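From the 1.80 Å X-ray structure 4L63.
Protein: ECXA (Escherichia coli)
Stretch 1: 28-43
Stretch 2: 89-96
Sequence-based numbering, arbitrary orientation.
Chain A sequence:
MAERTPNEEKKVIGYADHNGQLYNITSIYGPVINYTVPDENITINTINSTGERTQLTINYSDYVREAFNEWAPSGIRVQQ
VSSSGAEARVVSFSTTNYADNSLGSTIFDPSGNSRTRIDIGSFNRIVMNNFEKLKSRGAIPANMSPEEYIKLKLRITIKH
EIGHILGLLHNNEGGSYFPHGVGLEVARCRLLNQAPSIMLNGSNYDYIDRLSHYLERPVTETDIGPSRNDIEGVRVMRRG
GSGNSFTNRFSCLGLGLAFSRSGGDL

Stretch 1, residues 28-43: IYGPVINYTVPDENIT
Stretch 2, residues 89-96: RVVSFSTT

Two parallel strands of ECXA, one ending at Thr36 and the other running from Val91 to Thr96, lie side by side, their axes 4.8 Å apart at closest approach and their N-to-C directions 31° apart; together the two stretches bury 509 Å². Stretch 1 enters as the last two residues of a helix, Ile28 and Tyr29, and leaves it at Gly30, whose phi/psi of 95/173 would jam a CB against the preceding carbonyl O. Pro31 (-60/-28) and Val32 (-122/133) then lead into extended backbone, from -88/104 at Ile33 to -143/150 at Tyr35 and -108/141 at Thr36. In stretch 2, Val91 is at -61/131, Ser92 at -120/127 and Phe93 at -106/148.

Register is set by two bridges: Tyr35 pairs with Val91 (CA to CA 4.5 Å) and Thr36 with Ser92. Backbone hydrogen bonds follow the parallel pattern, in which Thr36 reaches both neighbours of Ser92: Thr36 N donates to Val91 O (2.9 Å, 162°), and Phe93 N donates to Thr36 O (3.0 Å, 159°). One step earlier, Val91 N to Asn34 O is weak, at 3.3 Å and 137°. Val91 O also receives a CA-H...O contact from Tyr35 CA at 3.2 Å. Beyond the bridges, Pro38 has no amide hydrogen to donate; its CD packs 3.3 Å from Phe93 O.

Apolar packing gathers on the sheet face bearing Tyr35 and Val91. Val91 (chi1 t) is buried, and its CG2 lies 3.6 Å from Tyr29 CE1 and 3.9 Å from Ile33 CG2. The Tyr29 side chain (chi1 m) starts sideways, but its end comes nearer, so the helix end is joined to the strand through its ring. Tyr35 (chi1 p, chi2 -86°) sets CB 3.8 Å from Val91 CB. Its ring meets that of Phe93 (chi1 m, chi2 81°) obliquely, with centroids 5.7 Å apart, planes at 71°, and Tyr35 CD2 3.9 Å from Phe93 CE1. Val37 (chi1 t) adds CG2 at 3.9 Å from Phe93 CB.

Thr36 and Ser92 point to the other face. Thr36 (chi1 p) places CG2 3.8 Å from Val90 CG1 and OG1 3.8 Å from Ser92 CA. Ser92 (chi1 -44°, m) turns back along its own chain, where Ser92 OG donates to Val90 O at 3.1 Å. Separately, Val90 (chi1 t) brings CG1 to 3.2 Å from Asn34 O.

Farther along, after the turn through Asp39 and Glu40, Ile42 (chi1 m, chi2 t) returns to the second strand: its CG1 lies 3.8 Å from CG2 of Thr95 (chi1 p), although the two CA atoms are 7.9 Å apart.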

# COMPACT_ATOMS: atom_id res chain seq x y z
N ILE A 28 27.51 -11.44 -8.02
CA ILE A 28 28.63 -10.60 -8.43
C ILE A 28 29.78 -10.63 -7.42
O ILE A 28 30.94 -10.79 -7.81
CB ILE A 28 28.17 -9.13 -8.65
CG1 ILE A 28 27.26 -9.04 -9.88
CG2 ILE A 28 29.37 -8.22 -8.83
CD1 ILE A 28 26.58 -7.68 -10.04
N TYR A 29 29.46 -10.50 -6.14
CA TYR A 29 30.50 -10.42 -5.11
C TYR A 29 30.76 -11.74 -4.39
O TYR A 29 31.79 -11.91 -3.73
CB TYR A 29 30.13 -9.34 -4.09
CG TYR A 29 30.01 -7.95 -4.67
CD1 TYR A 29 31.01 -7.44 -5.50
CD2 TYR A 29 28.91 -7.15 -4.39
CE1 TYR A 29 30.91 -6.17 -6.04
CE2 TYR A 29 28.80 -5.88 -4.93
CZ TYR A 29 29.80 -5.39 -5.75
OH TYR A 29 29.69 -4.12 -6.27
N GLY A 30 29.83 -12.68 -4.52
CA GLY A 30 29.83 -13.87 -3.69
C GLY A 30 28.92 -13.63 -2.50
O GLY A 30 28.42 -12.52 -2.32
N PRO A 31 28.68 -14.68 -1.69
CA PRO A 31 27.85 -14.55 -0.49
C PRO A 31 28.40 -13.52 0.50
O PRO A 31 27.63 -12.93 1.27
CB PRO A 31 27.88 -15.96 0.11
CG PRO A 31 28.19 -16.85 -1.05
CD PRO A 31 29.12 -16.06 -1.91
N VAL A 32 29.72 -13.32 0.48
CA VAL A 32 30.40 -12.37 1.35
C VAL A 32 31.16 -11.32 0.53
O VAL A 32 31.88 -11.67 -0.41
CB VAL A 32 31.37 -13.08 2.32
CG1 VAL A 32 32.33 -13.97 1.55
CG2 VAL A 32 32.13 -12.06 3.16
N ILE A 33 31.00 -10.05 0.88
CA ILE A 33 31.65 -9.00 0.10
C ILE A 33 33.06 -8.69 0.60
O ILE A 33 33.25 -8.05 1.63
CB ILE A 33 30.80 -7.70 0.08
CG1 ILE A 33 29.48 -7.97 -0.64
CG2 ILE A 33 31.56 -6.56 -0.57
CD1 ILE A 33 28.59 -6.75 -0.78
N ASN A 34 34.04 -9.17 -0.16
CA ASN A 34 35.44 -8.99 0.17
C ASN A 34 35.91 -7.63 -0.33
O ASN A 34 35.68 -7.29 -1.49
CB ASN A 34 36.26 -10.11 -0.46
CG ASN A 34 36.29 -11.36 0.39
OD1 ASN A 34 35.95 -11.34 1.57
ND2 ASN A 34 36.62 -12.48 -0.24
N TYR A 35 36.55 -6.83 0.51
CA TYR A 35 36.97 -5.51 0.07
C TYR A 35 38.32 -5.07 0.62
O TYR A 35 38.71 -5.46 1.73
CB TYR A 35 35.90 -4.48 0.42
CG TYR A 35 35.74 -4.22 1.90
CD1 TYR A 35 34.90 -5.02 2.68
CD2 TYR A 35 36.40 -3.17 2.52
CE1 TYR A 35 34.74 -4.78 4.03
CE2 TYR A 35 36.24 -2.93 3.87
CZ TYR A 35 35.41 -3.73 4.62
OH TYR A 35 35.26 -3.49 5.96
N THR A 36 39.03 -4.25 -0.15
CA THR A 36 40.34 -3.75 0.25
C THR A 36 40.29 -2.27 0.63
O THR A 36 39.59 -1.48 -0.01
CB THR A 36 41.40 -3.95 -0.86
OG1 THR A 36 41.19 -3.00 -1.91
CG2 THR A 36 41.34 -5.36 -1.42
N VAL A 37 41.03 -1.90 1.67
CA VAL A 37 41.12 -0.51 2.12
C VAL A 37 42.56 -0.15 2.50
O VAL A 37 43.09 -0.64 3.50
CB VAL A 37 40.20 -0.23 3.32
CG1 VAL A 37 40.38 1.20 3.81
CG2 VAL A 37 38.74 -0.47 2.96
N PRO A 38 43.17 0.77 1.77
CA PRO A 38 44.55 1.16 2.03
C PRO A 38 44.81 1.87 3.37
O PRO A 38 43.95 2.57 3.87
CB PRO A 38 44.85 2.07 0.86
CG PRO A 38 44.07 1.44 -0.26
CD PRO A 38 42.89 0.71 0.34
N ASP A 39 46.03 1.71 3.90
CA ASP A 39 46.41 1.95 5.30
C ASP A 39 46.20 3.36 5.82
O ASP A 39 45.91 3.54 7.00
CB ASP A 39 47.88 1.56 5.54
CG ASP A 39 48.38 1.93 6.97
OD1 ASP A 39 47.76 1.50 7.96
OD2 ASP A 39 49.39 2.66 7.09
N GLU A 40 46.41 4.36 4.98
CA GLU A 40 46.44 5.73 5.45
C GLU A 40 45.15 6.13 6.12
O GLU A 40 44.09 5.66 5.78
CB GLU A 40 46.66 6.68 4.29
N ASN A 41 45.29 6.95 7.14
CA ASN A 41 44.21 7.79 7.63
C ASN A 41 44.00 8.87 6.59
O ASN A 41 44.95 9.31 5.93
CB ASN A 41 44.57 8.40 8.99
CG ASN A 41 44.28 7.46 10.14
OD1 ASN A 41 43.58 7.81 11.09
ND2 ASN A 41 44.82 6.25 10.07
N ILE A 42 42.75 9.30 6.42
CA ILE A 42 42.45 10.35 5.46
C ILE A 42 42.84 11.72 6.01
O ILE A 42 42.50 12.07 7.15
CB ILE A 42 40.96 10.33 5.06
CG1 ILE A 42 40.73 9.29 3.97
CG2 ILE A 42 40.52 11.67 4.56
CD1 ILE A 42 39.31 9.30 3.42
N THR A 43 43.58 12.49 5.20
CA THR A 43 43.98 13.84 5.58
C THR A 43 43.26 14.88 4.72
O THR A 43 43.77 15.30 3.68
CB THR A 43 45.52 14.04 5.46
OG1 THR A 43 46.18 13.13 6.35
CG2 THR A 43 45.90 15.46 5.88
N ARG A 89 39.10 -9.79 -8.80
CA ARG A 89 37.78 -9.18 -8.78
C ARG A 89 37.31 -8.94 -7.34
O ARG A 89 36.56 -9.73 -6.78
CB ARG A 89 36.77 -10.06 -9.52
N VAL A 90 37.76 -7.83 -6.76
CA VAL A 90 37.45 -7.50 -5.37
C VAL A 90 37.07 -6.02 -5.24
O VAL A 90 37.63 -5.17 -5.94
CB VAL A 90 38.65 -7.83 -4.44
CG1 VAL A 90 38.43 -7.29 -3.03
CG2 VAL A 90 38.90 -9.33 -4.40
N VAL A 91 36.12 -5.71 -4.36
CA VAL A 91 35.71 -4.33 -4.13
C VAL A 91 36.89 -3.50 -3.61
O VAL A 91 37.58 -3.91 -2.68
CB VAL A 91 34.54 -4.25 -3.13
CG1 VAL A 91 34.22 -2.80 -2.79
CG2 VAL A 91 33.32 -4.95 -3.70
N SER A 92 37.10 -2.34 -4.21
CA SER A 92 38.25 -1.51 -3.88
C SER A 92 37.86 -0.13 -3.37
O SER A 92 37.08 0.58 -4.01
CB SER A 92 39.16 -1.35 -5.10
OG SER A 92 39.33 -2.60 -5.76
N PHE A 93 38.38 0.24 -2.21
CA PHE A 93 38.23 1.59 -1.69
C PHE A 93 39.56 2.32 -1.86
O PHE A 93 40.61 1.70 -1.80
CB PHE A 93 37.80 1.57 -0.23
CG PHE A 93 36.37 1.15 -0.02
CD1 PHE A 93 36.02 -0.19 -0.02
CD2 PHE A 93 35.37 2.10 0.16
CE1 PHE A 93 34.70 -0.58 0.16
CE2 PHE A 93 34.05 1.72 0.34
CZ PHE A 93 33.71 0.38 0.34
N SER A 94 39.50 3.63 -2.08
CA SER A 94 40.72 4.43 -2.26
C SER A 94 40.45 5.92 -2.17
O SER A 94 39.30 6.37 -2.14
CB SER A 94 41.38 4.11 -3.60
OG SER A 94 40.52 4.41 -4.68
N THR A 95 41.53 6.69 -2.12
CA THR A 95 41.45 8.14 -2.11
C THR A 95 42.06 8.69 -3.40
O THR A 95 42.94 8.06 -3.99
CB THR A 95 42.18 8.75 -0.90
OG1 THR A 95 43.55 8.32 -0.90
CG2 THR A 95 41.53 8.32 0.40
N THR A 96 41.59 9.85 -3.83
CA THR A 96 42.11 10.49 -5.04
C THR A 96 42.30 11.99 -4.82
O THR A 96 41.84 12.54 -3.82
CB THR A 96 41.18 10.27 -6.25
OG1 THR A 96 39.87 10.78 -5.94
CG2 THR A 96 41.07 8.79 -6.60